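Local coordinates for long form salivary protein D7L (Phlebotomus duboscqi, PDB 6MT7) that binds and sequesters cysteinyl leukotrienes and a thromboxane A2 analogue, which modulates blood feeding, and inhibits platelet aggregation induced by low concentrations of collagen, at residues W13-C18 and C48-L53; T42-K47 and G92-Y98; A154-A159 and C203-D207. The contacts are given in a common frame with arbitrary orientation. Residue numbers count along the deposited sequence, not the author numbering.

Interaction 1: W13-C18 and C48-L53; sequences WAFRTC and CVWLHL. With TRT (fragment of triton X-100), chain C.
One wall of the lipid pocket of the N-terminal odorant-binding-protein-like domain is built here from two disulfide-linked helices. Residues 13-18 lie within helix 8-21 and residues 48-52 on helix 40-52. Their axes approach to 8.6 Å, with 139° between the N-to-C directions. The CA atoms of Ala14 and His52 are 5.0 Å apart, those of Cys18 and Cys48 5.8 Å. Cys18 (chi1 m) and Cys48 (chi1 t) join SG to SG at 2.1 Å, with chi3 -83°. A disulfide between helices is a hallmark of the PBP/GOBP fold, and this one fixes the pair near the centre of the chain. His52 (chi1 m) enters as a knob among Trp13, Ala14, Thr17 and Cys18. Its ND1 donates to Cys48 O at 2.8 Å. Cys18 SG sits over the face of the His52 ring, 4.0 Å from its centroid. Trp13 CH2 meets the ring edge, 3.4 Å from His52 CD2. Ala14 CB packs on Leu53 CD2 at 3.7 Å. On the pocket side, Phe15 CE1 touches Val49 CG1 at 3.8 Å. The Triton fragment lies against this surface: TRT C2 is 3.4 Å from Phe15 CE1, and TRT C3 is 3.5 Å from Trp50 CZ3, over the indole face. TRT C10 is 3.7 Å from Val49 CG1. Phe15 also meets Trp34 edge-to-face, while the ring of Phe177 meets His52 edge-to-face.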
loop_
_atom_site.group_PDB
_atom_site.type_symbol
_atom_site.label_atom_id
_atom_site.label_comp_id
_atom_site.label_asym_id
_atom_site.label_seq_id
_atom_site.Cartn_x
_atom_site.Cartn_y
_atom_site.Cartn_z
ATOM N N TRP A 13 3.916 1.351 3.642
ATOM C CA TRP A 13 3.959 0.289 2.642
ATOM C C TRP A 13 3.594 0.814 1.260
ATOM O O TRP A 13 4.230 0.447 0.264
ATOM C CB TRP A 13 3.032 -0.870 3.027
ATOM C CG TRP A 13 3.006 -1.924 1.964
ATOM C CD1 TRP A 13 3.926 -2.915 1.764
ATOM C CD2 TRP A 13 2.030 -2.066 0.921
ATOM N NE1 TRP A 13 3.581 -3.667 0.662
ATOM C CE2 TRP A 13 2.421 -3.165 0.129
ATOM C CE3 TRP A 13 0.866 -1.365 0.583
ATOM C CZ2 TRP A 13 1.690 -3.581 -0.974
ATOM C CZ3 TRP A 13 0.136 -1.787 -0.510
ATOM C CH2 TRP A 13 0.556 -2.884 -1.278
ATOM N N ALA A 14 2.589 1.691 1.177
ATOM C CA ALA A 14 2.189 2.238 -0.119
ATOM C C ALA A 14 3.313 3.058 -0.748
ATOM O O ALA A 14 3.639 2.878 -1.931
ATOM C CB ALA A 14 0.921 3.086 0.036
ATOM N N PHE A 15 3.923 3.970 0.022
ATOM C CA PHE A 15 5.032 4.756 -0.519
ATOM C C PHE A 15 6.174 3.855 -0.974
ATOM O O PHE A 15 6.695 3.987 -2.089
ATOM C CB PHE A 15 5.561 5.739 0.526
ATOM C CG PHE A 15 4.604 6.827 0.894
ATOM C CD1 PHE A 15 4.108 7.706 -0.064
ATOM C CD2 PHE A 15 4.229 6.993 2.218
ATOM C CE1 PHE A 15 3.235 8.728 0.300
ATOM C CE2 PHE A 15 3.360 8.008 2.586
ATOM C CZ PHE A 15 2.859 8.869 1.634
ATOM N N ARG A 16 6.589 2.937 -0.112
ATOM C CA ARG A 16 7.784 2.157 -0.404
ATOM C C ARG A 16 7.555 1.201 -1.566
ATOM O O ARG A 16 8.421 1.055 -2.440
ATOM C CB ARG A 16 8.217 1.399 0.847
ATOM C CG ARG A 16 8.660 2.314 2.000
ATOM C CD ARG A 16 10.069 2.889 1.761
ATOM N NE ARG A 16 11.068 1.829 1.644
ATOM C CZ ARG A 16 11.938 1.732 0.639
ATOM N NH1 ARG A 16 11.935 2.638 -0.331
ATOM N NH2 ARG A 16 12.813 0.729 0.600
ATOM N N THR A 17 6.392 0.550 -1.604
ATOM C CA THR A 17 6.103 -0.366 -2.704
ATOM C C THR A 17 6.106 0.368 -4.037
ATOM O O THR A 17 6.691 -0.111 -5.023
ATOM C CB THR A 17 4.762 -1.054 -2.450
ATOM O OG1 THR A 17 4.886 -1.869 -1.280
ATOM C CG2 THR A 17 4.322 -1.922 -3.640
ATOM N N CYS A 18 5.480 1.544 -4.080
ATOM C CA CYS A 18 5.454 2.306 -5.322
ATOM C C CYS A 18 6.836 2.820 -5.711
ATOM O O CYS A 18 7.140 2.914 -6.907
ATOM C CB CYS A 18 4.451 3.449 -5.184
ATOM S SG CYS A 18 2.788 2.743 -5.108
ATOM N N CYS A 48 0.190 5.248 -8.528
ATOM C CA CYS A 48 0.453 4.038 -7.756
ATOM C C CYS A 48 0.179 4.259 -6.277
ATOM O O CYS A 48 -0.423 3.401 -5.616
ATOM C CB CYS A 48 1.907 3.594 -7.967
ATOM S SG CYS A 48 2.477 2.102 -7.045
ATOM N N VAL A 49 0.625 5.396 -5.732
ATOM C CA VAL A 49 0.462 5.622 -4.298
ATOM C C VAL A 49 -1.011 5.816 -3.950
ATOM O O VAL A 49 -1.504 5.247 -2.968
ATOM C CB VAL A 49 1.316 6.812 -3.822
ATOM C CG1 VAL A 49 1.010 7.133 -2.363
ATOM C CG2 VAL A 49 2.808 6.502 -3.980
ATOM N N TRP A 50 -1.740 6.609 -4.743
ATOM C CA TRP A 50 -3.181 6.735 -4.504
ATOM C C TRP A 50 -3.841 5.365 -4.494
ATOM O O TRP A 50 -4.656 5.058 -3.612
ATOM C CB TRP A 50 -3.845 7.600 -5.575
ATOM C CG TRP A 50 -3.687 9.080 -5.465
ATOM C CD1 TRP A 50 -3.126 9.905 -6.399
ATOM C CD2 TRP A 50 -4.145 9.931 -4.402
ATOM N NE1 TRP A 50 -3.187 11.209 -5.978
ATOM C CE2 TRP A 50 -3.811 11.255 -4.757
ATOM C CE3 TRP A 50 -4.802 9.703 -3.187
ATOM C CZ2 TRP A 50 -4.104 12.351 -3.935
ATOM C CZ3 TRP A 50 -5.086 10.794 -2.368
ATOM C CH2 TRP A 50 -4.740 12.099 -2.752
ATOM N N LEU A 51 -3.478 4.516 -5.458
ATOM C CA LEU A 51 -4.055 3.179 -5.547
ATOM C C LEU A 51 -3.669 2.335 -4.337
ATOM O O LEU A 51 -4.518 1.672 -3.727
ATOM C CB LEU A 51 -3.590 2.501 -6.841
ATOM C CG LEU A 51 -3.928 1.020 -7.051
ATOM C CD1 LEU A 51 -5.419 0.825 -7.212
ATOM C CD2 LEU A 51 -3.170 0.469 -8.275
ATOM N N HIS A 52 -2.384 2.342 -3.979
ATOM C CA HIS A 52 -1.912 1.461 -2.919
ATOM C C HIS A 52 -2.300 1.944 -1.528
ATOM O O HIS A 52 -2.225 1.158 -0.570
ATOM C CB HIS A 52 -0.395 1.280 -3.037
ATOM C CG HIS A 52 -0.007 0.334 -4.131
ATOM N ND1 HIS A 52 -0.213 0.619 -5.463
ATOM C CD2 HIS A 52 0.528 -0.913 -4.090
ATOM C CE1 HIS A 52 0.192 -0.401 -6.199
ATOM N NE2 HIS A 52 0.654 -1.340 -5.389
ATOM N N LEU A 53 -2.715 3.210 -1.393
ATOM C CA LEU A 53 -3.322 3.694 -0.160
ATOM C C LEU A 53 -4.783 3.289 -0.022
ATOM O O LEU A 53 -5.368 3.508 1.046
ATOM C CB LEU A 53 -3.231 5.219 -0.083
ATOM C CG LEU A 53 -1.847 5.821 0.186
ATOM C CD1 LEU A 53 -1.855 7.321 -0.060
ATOM C CD2 LEU A 53 -1.407 5.511 1.611
HETATM C C25 TRT C . 13.854 5.577 2.441
HETATM O O24 TRT C . 12.498 5.881 2.754
HETATM C C23 TRT C . 11.952 6.932 1.957
HETATM C C22 TRT C . 10.439 6.888 2.130
HETATM O O21 TRT C . 9.788 8.014 1.541
HETATM C C20 TRT C . 8.396 7.920 1.820
HETATM C C19 TRT C . 7.700 9.190 1.366
HETATM O O18 TRT C . 7.349 9.063 -0.009
HETATM C C17 TRT C . 7.724 10.234 -0.705
HETATM C C16 TRT C . 6.503 11.065 -1.042
HETATM O O15 TRT C . 5.844 10.556 -2.206
HETATM C C12 TRT C . 4.520 10.893 -2.429
HETATM C C13 TRT C . 3.995 12.069 -1.906
HETATM C C14 TRT C . 2.655 12.409 -2.130
HETATM C C11 TRT C . 3.703 10.054 -3.176
HETATM C C10 TRT C . 2.373 10.392 -3.403
HETATM C C9 TRT C . 1.836 11.563 -2.883
HETATM C C6 TRT C . 0.393 11.887 -3.142
HETATM C C8 TRT C . 0.382 12.936 -4.248
HETATM C C7 TRT C . -0.321 10.650 -3.676
HETATM C C5 TRT C . -0.265 12.497 -1.884
HETATM C C1 TRT C . -0.626 11.670 -0.629
HETATM C C2 TRT C . 0.412 10.644 -0.186
HETATM C C4 TRT C . -0.806 12.656 0.517
HETATM C C3 TRT C . -1.960 10.945 -0.748
#

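Interaction 2: T42-K47 and G92-Y98; sequences THCYVK and GTCKDIY. With TRT (fragment of triton X-100), chain C.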
loop_
_atom_site.group_PDB
_atom_site.type_symbol
_atom_site.label_atom_id
_atom_site.label_comp_id
_atom_site.label_asym_id
_atom_site.label_seq_id
_atom_site.Cartn_x
_atom_site.Cartn_y
_atom_site.Cartn_z
ATOM N N THR A 42 7.061 10.186 -12.401
ATOM C CA THR A 42 6.402 10.743 -11.218
ATOM C C THR A 42 4.884 10.665 -11.344
ATOM O O THR A 42 4.185 10.382 -10.362
ATOM C CB THR A 42 6.827 12.196 -10.990
ATOM O OG1 THR A 42 8.245 12.273 -10.841
ATOM C CG2 THR A 42 6.192 12.748 -9.715
ATOM N N HIS A 43 4.346 10.918 -12.542
ATOM C CA HIS A 43 2.908 10.746 -12.738
ATOM C C HIS A 43 2.476 9.352 -12.314
ATOM O O HIS A 43 1.497 9.191 -11.586
ATOM C CB HIS A 43 2.506 10.971 -14.198
ATOM C CG HIS A 43 2.899 12.307 -14.752
ATOM N ND1 HIS A 43 2.920 12.566 -16.106
ATOM C CD2 HIS A 43 3.282 13.454 -14.142
ATOM C CE1 HIS A 43 3.301 13.815 -16.307
ATOM N NE2 HIS A 43 3.530 14.375 -15.132
ATOM N N CYS A 44 3.187 8.322 -12.782
ATOM C CA CYS A 44 2.735 6.970 -12.491
ATOM C C CYS A 44 3.051 6.560 -11.063
ATOM O O CYS A 44 2.305 5.767 -10.475
ATOM C CB CYS A 44 3.334 5.983 -13.493
ATOM S SG CYS A 44 2.521 6.164 -15.119
ATOM N N TYR A 45 4.107 7.123 -10.475
ATOM C CA TYR A 45 4.352 6.925 -9.050
ATOM C C TYR A 45 3.194 7.472 -8.212
ATOM O O TYR A 45 2.744 6.827 -7.248
ATOM C CB TYR A 45 5.675 7.599 -8.670
ATOM C CG TYR A 45 5.939 7.676 -7.185
ATOM C CD1 TYR A 45 6.131 6.521 -6.439
ATOM C CD2 TYR A 45 6.013 8.905 -6.541
ATOM C CE1 TYR A 45 6.379 6.581 -5.066
ATOM C CE2 TYR A 45 6.256 8.978 -5.168
ATOM C CZ TYR A 45 6.443 7.818 -4.444
ATOM O OH TYR A 45 6.681 7.901 -3.090
ATOM N N VAL A 46 2.681 8.649 -8.586
ATOM C CA VAL A 46 1.588 9.275 -7.846
ATOM C C VAL A 46 0.315 8.439 -7.966
ATOM O O VAL A 46 -0.372 8.172 -6.972
ATOM C CB VAL A 46 1.387 10.723 -8.338
ATOM C CG1 VAL A 46 0.012 11.267 -7.907
ATOM C CG2 VAL A 46 2.535 11.622 -7.806
ATOM N N LYS A 47 -0.015 7.997 -9.183
ATOM C CA LYS A 47 -1.162 7.107 -9.342
ATOM C C LYS A 47 -1.004 5.845 -8.502
ATOM O O LYS A 47 -1.951 5.406 -7.838
ATOM C CB LYS A 47 -1.340 6.719 -10.807
ATOM C CG LYS A 47 -2.507 5.785 -11.005
ATOM C CD LYS A 47 -2.726 5.432 -12.474
ATOM C CE LYS A 47 -3.933 4.511 -12.639
ATOM N NZ LYS A 47 -4.024 3.974 -14.040
ATOM N N GLY A 92 -8.182 7.738 -16.374
ATOM C CA GLY A 92 -7.442 6.548 -16.030
ATOM C C GLY A 92 -5.934 6.644 -16.177
ATOM O O GLY A 92 -5.223 5.799 -15.628
ATOM N N THR A 93 -5.427 7.631 -16.915
ATOM C CA THR A 93 -3.989 7.753 -17.113
ATOM C C THR A 93 -3.311 8.256 -15.846
ATOM O O THR A 93 -3.929 8.884 -14.980
ATOM C CB THR A 93 -3.657 8.714 -18.266
ATOM O OG1 THR A 93 -4.121 10.037 -17.957
ATOM C CG2 THR A 93 -4.310 8.251 -19.567
ATOM N N CYS A 94 -2.009 7.982 -15.750
ATOM C CA CYS A 94 -1.226 8.580 -14.675
ATOM C C CYS A 94 -1.198 10.093 -14.809
ATOM O O CYS A 94 -1.225 10.814 -13.808
ATOM C CB CYS A 94 0.207 8.057 -14.685
ATOM S SG CYS A 94 0.469 6.265 -14.789
ATOM N N LYS A 95 -1.090 10.590 -16.043
ATOM C CA LYS A 95 -1.013 12.030 -16.256
ATOM C C LYS A 95 -2.252 12.739 -15.720
ATOM O O LYS A 95 -2.137 13.779 -15.061
ATOM C CB LYS A 95 -0.819 12.318 -17.745
ATOM C CG LYS A 95 -1.037 13.770 -18.131
ATOM C CD LYS A 95 0.208 14.595 -17.918
ATOM C CE LYS A 95 0.247 15.771 -18.898
ATOM N NZ LYS A 95 -0.838 16.763 -18.614
ATOM N N ASP A 96 -3.446 12.188 -15.975
ATOM C CA ASP A 96 -4.665 12.856 -15.522
ATOM C C ASP A 96 -4.770 12.832 -14.001
ATOM O O ASP A 96 -5.161 13.828 -13.379
ATOM C CB ASP A 96 -5.892 12.194 -16.150
ATOM C CG ASP A 96 -7.107 13.107 -16.179
ATOM O OD1 ASP A 96 -6.937 14.339 -16.292
ATOM O OD2 ASP A 96 -8.237 12.582 -16.112
ATOM N N ILE A 97 -4.424 11.704 -13.382
ATOM C CA ILE A 97 -4.514 11.627 -11.927
ATOM C C ILE A 97 -3.500 12.564 -11.284
ATOM O O ILE A 97 -3.801 13.242 -10.292
ATOM C CB ILE A 97 -4.332 10.174 -11.470
ATOM C CG1 ILE A 97 -5.558 9.365 -11.892
ATOM C CG2 ILE A 97 -4.130 10.110 -9.965
ATOM C CD1 ILE A 97 -5.348 7.876 -11.861
ATOM N N TYR A 98 -2.294 12.640 -11.860
ATOM C CA TYR A 98 -1.297 13.604 -11.401
ATOM C C TYR A 98 -1.805 15.034 -11.553
ATOM O O TYR A 98 -1.730 15.836 -10.614
ATOM C CB TYR A 98 0.005 13.404 -12.183
ATOM C CG TYR A 98 1.100 14.395 -11.858
ATOM C CD1 TYR A 98 1.215 15.587 -12.570
ATOM C CD2 TYR A 98 2.027 14.133 -10.856
ATOM C CE1 TYR A 98 2.215 16.501 -12.286
ATOM C CE2 TYR A 98 3.048 15.044 -10.563
ATOM C CZ TYR A 98 3.137 16.222 -11.290
ATOM O OH TYR A 98 4.116 17.147 -11.036
HETATM C C25 TRT C . 13.854 5.577 2.441
HETATM O O24 TRT C . 12.498 5.881 2.754
HETATM C C23 TRT C . 11.952 6.932 1.957
HETATM C C22 TRT C . 10.439 6.888 2.130
HETATM O O21 TRT C . 9.788 8.014 1.541
HETATM C C20 TRT C . 8.396 7.920 1.820
HETATM C C19 TRT C . 7.700 9.190 1.366
HETATM O O18 TRT C . 7.349 9.063 -0.009
HETATM C C17 TRT C . 7.724 10.234 -0.705
HETATM C C16 TRT C . 6.503 11.065 -1.042
HETATM O O15 TRT C . 5.844 10.556 -2.206
HETATM C C12 TRT C . 4.520 10.893 -2.429
HETATM C C13 TRT C . 3.995 12.069 -1.906
HETATM C C14 TRT C . 2.655 12.409 -2.130
HETATM C C11 TRT C . 3.703 10.054 -3.176
HETATM C C10 TRT C . 2.373 10.392 -3.403
HETATM C C9 TRT C . 1.836 11.563 -2.883
HETATM C C6 TRT C . 0.393 11.887 -3.142
HETATM C C8 TRT C . 0.382 12.936 -4.248
HETATM C C7 TRT C . -0.321 10.650 -3.676
HETATM C C5 TRT C . -0.265 12.497 -1.884
HETATM C C1 TRT C . -0.626 11.670 -0.629
HETATM C C2 TRT C . 0.412 10.644 -0.186
HETATM C C4 TRT C . -0.806 12.656 0.517
HETATM C C3 TRT C . -1.960 10.945 -0.748
#
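A fully extended Lys47 of helix 40-52 runs along the start of helix 94-106 to the turn before it. All its chi angles are t, and Lys47 NZ donates to Gly92 O at 2.7 Å. Gly92 has a positive phi of 90°, where a CB would clash with the preceding carbonyl O. Next to it, Thr93 is the N-cap of helix 94-106. Its OG1 accepts from Asp96 N at 3.0 Å and also bonds to Asp91. Segments 42-47 and 94-98 cross at 72° between their N-to-C directions, with axes 7.9 Å apart at closest. Cys44 and Cys94 have their CA atoms 4.8 Å apart and are joined SG to SG at 2.1 Å, with chi3 93°. His43 fills the space beside this bridge. Its CB is 3.7 Å from Cys94 CB, and its CD2 is 3.3 Å from Tyr98 CG, over one face of the tyrosine ring. The two ring planes are inclined at 43°. His43 NE2 bonds to Asn38, and Tyr98 OH bonds to Leu36 O. The aliphatic part of Lys47 packs on Ile97, CG to CD1 at 3.6 Å. On the pocket side, Tyr45 makes no contact with 92-98; its OH donates to TRT O15 at 2.9 Å. It probably also helps bind thromboxane A2, as in related proteins. Disulfide-linked helices around a ligand pocket are typical of the odorant-binding-protein fold.

Interaction 3: A154-A159 and C203-D207; sequences ADCQHA and CKVAD
The carboxylate of Asp207 receives two successive backbone amides of a loop. Gln157 N donates to Asp207 OD2 at 2.7 Å, and His158 N donates to Asp207 OD1 at 2.8 Å. A weak bond of 3.4 Å also runs from Gln157 N to Asp207 OD1. This is a disulfide-linked loop-to-helix contact in the C-terminal half of the two-domain D7 protein, away from the lipid pocket. Asp207 is on helix 203-216, and its chi1 of -82° (m) carries the carboxylate to the loop. Residues 154-158 run as an irregular loop. Extended Cys156 (phi/psi -83/173) precedes Gln157 (-119/-19), turning both amides to the carboxylate. A water donates to both Asp207 OD2 (2.5 Å) and Gln157 OE1 (3.3 Å). One turn earlier on the helix, Lys204 NZ makes a salt bridge with Asp155 OD1 at 2.6 Å. Asp155 has chi1 p; Lys204 begins m, m and then extends. A disulfide joins the same two segments. Cys156 (chi1 m) and Cys203 (chi1 p) join SG to SG at 2.0 Å, with chi3 88°. The CA atoms of His158 and Asp207 are 5.2 Å apart, those of Ala159 and Ala206 5.3 Å. The His158 ring stacks on Tyr210, about one turn beyond Asp207. Small side chains let the backbones come close: Ala159 CA is 3.9 Å from Ala206 CB, and Ala159 CB is 3.6 Å from Cys203 CB.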
loop_
_atom_site.group_PDB
_atom_site.type_symbol
_atom_site.label_atom_id
_atom_site.label_comp_id
_atom_site.label_asym_id
_atom_site.label_seq_id
_atom_site.Cartn_x
_atom_site.Cartn_y
_atom_site.Cartn_z
ATOM N N ALA A 154 -6.027 -19.815 14.338
ATOM C CA ALA A 154 -6.610 -21.094 13.962
ATOM C C ALA A 154 -5.513 -22.100 13.655
ATOM O O ALA A 154 -4.631 -22.340 14.486
ATOM C CB ALA A 154 -7.537 -20.936 12.755
ATOM N N ASP A 155 -5.548 -22.674 12.451
ATOM C CA ASP A 155 -4.630 -23.730 12.048
ATOM C C ASP A 155 -3.794 -23.335 10.838
ATOM O O ASP A 155 -3.266 -24.210 10.145
ATOM C CB ASP A 155 -5.409 -25.017 11.754
ATOM C CG ASP A 155 -6.707 -24.755 10.994
ATOM O OD1 ASP A 155 -6.785 -23.736 10.271
ATOM O OD2 ASP A 155 -7.651 -25.567 11.121
ATOM N N CYS A 156 -3.657 -22.039 10.563
ATOM C CA CYS A 156 -3.030 -21.637 9.315
ATOM C C CYS A 156 -1.511 -21.659 9.429
ATOM O O CYS A 156 -0.934 -21.860 10.501
ATOM C CB CYS A 156 -3.527 -20.261 8.894
ATOM S SG CYS A 156 -5.183 -20.357 8.200
ATOM N N GLN A 157 -0.858 -21.450 8.285
ATOM C CA GLN A 157 0.592 -21.481 8.223
ATOM C C GLN A 157 1.219 -20.171 7.778
ATOM O O GLN A 157 2.413 -19.970 8.026
ATOM C CB GLN A 157 1.059 -22.595 7.280
ATOM C CG GLN A 157 0.962 -23.985 7.891
ATOM C CD GLN A 157 0.589 -25.038 6.871
ATOM O OE1 GLN A 157 -0.515 -25.581 6.901
ATOM N NE2 GLN A 157 1.512 -25.337 5.961
ATOM N N HIS A 158 0.457 -19.281 7.138
ATOM C CA HIS A 158 1.006 -18.063 6.545
ATOM C C HIS A 158 0.064 -16.881 6.719
ATOM O O HIS A 158 0.050 -15.966 5.882
ATOM C CB HIS A 158 1.292 -18.257 5.052
ATOM C CG HIS A 158 2.004 -19.534 4.730
ATOM N ND1 HIS A 158 3.329 -19.746 5.043
ATOM C CD2 HIS A 158 1.574 -20.666 4.121
ATOM C CE1 HIS A 158 3.685 -20.954 4.644
ATOM N NE2 HIS A 158 2.640 -21.531 4.076
ATOM N N ALA A 159 -0.728 -16.879 7.789
ATOM C CA ALA A 159 -1.777 -15.874 7.931
ATOM C C ALA A 159 -1.196 -14.476 8.090
ATOM O O ALA A 159 -1.700 -13.511 7.499
ATOM C CB ALA A 159 -2.667 -16.213 9.122
ATOM N N CYS A 203 -8.237 -17.266 7.334
ATOM C CA CYS A 203 -6.831 -17.263 6.957
ATOM C C CYS A 203 -6.489 -18.332 5.921
ATOM O O CYS A 203 -5.357 -18.348 5.424
ATOM C CB CYS A 203 -5.954 -17.416 8.203
ATOM S SG CYS A 203 -6.223 -18.919 9.185
ATOM N N LYS A 204 -7.427 -19.218 5.565
ATOM C CA LYS A 204 -7.143 -20.141 4.473
ATOM C C LYS A 204 -7.023 -19.406 3.143
ATOM O O LYS A 204 -6.326 -19.884 2.238
ATOM C CB LYS A 204 -8.218 -21.222 4.383
ATOM C CG LYS A 204 -8.359 -22.041 5.655
ATOM C CD LYS A 204 -7.087 -22.802 5.957
ATOM C CE LYS A 204 -7.311 -23.801 7.086
ATOM N NZ LYS A 204 -6.047 -24.111 7.805
ATOM N N VAL A 205 -7.698 -18.260 3.001
ATOM C CA VAL A 205 -7.438 -17.388 1.854
ATOM C C VAL A 205 -5.980 -16.954 1.853
ATOM O O VAL A 205 -5.297 -16.991 0.821
ATOM C CB VAL A 205 -8.375 -16.166 1.866
ATOM C CG1 VAL A 205 -8.055 -15.250 0.687
ATOM C CG2 VAL A 205 -9.825 -16.593 1.815
ATOM N N ALA A 206 -5.484 -16.539 3.019
ATOM C CA ALA A 206 -4.089 -16.128 3.141
ATOM C C ALA A 206 -3.147 -17.257 2.745
ATOM O O ALA A 206 -2.205 -17.057 1.968
ATOM C CB ALA A 206 -3.809 -15.669 4.574
ATOM N N ASP A 207 -3.384 -18.458 3.276
ATOM C CA ASP A 207 -2.504 -19.579 2.976
ATOM C C ASP A 207 -2.562 -19.957 1.504
ATOM O O ASP A 207 -1.533 -20.291 0.901
ATOM C CB ASP A 207 -2.870 -20.780 3.844
ATOM C CG ASP A 207 -2.264 -20.701 5.227
ATOM O OD1 ASP A 207 -1.953 -19.581 5.684
ATOM O OD2 ASP A 207 -2.098 -21.761 5.860
HETATM O O HOH W 1 -3.073 -24.017 5.537
#

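In the fold
Interactions 1 and 2 share helix 40-52, and their centres are 12 Å apart. They touch directly: Cys18 CB is 3.7 Å from Tyr45 CE1, and Trp50 CD1 is 3.7 Å from Ile97 CG2. Their segments alternate along the chain. Helix 40-52 is tied to helix 8-21 by one disulfide and to helix 94-106 by the other. Both contacts reach the Triton fragment, interaction 1 mostly by apolar contacts and interaction 2 by a hydrogen bond. Interaction 3 follows later in the chain. Its centre is 25 Å from that of interaction 1 and 35 Å from that of interaction 2, on the other side of the chain's centre from interaction 2.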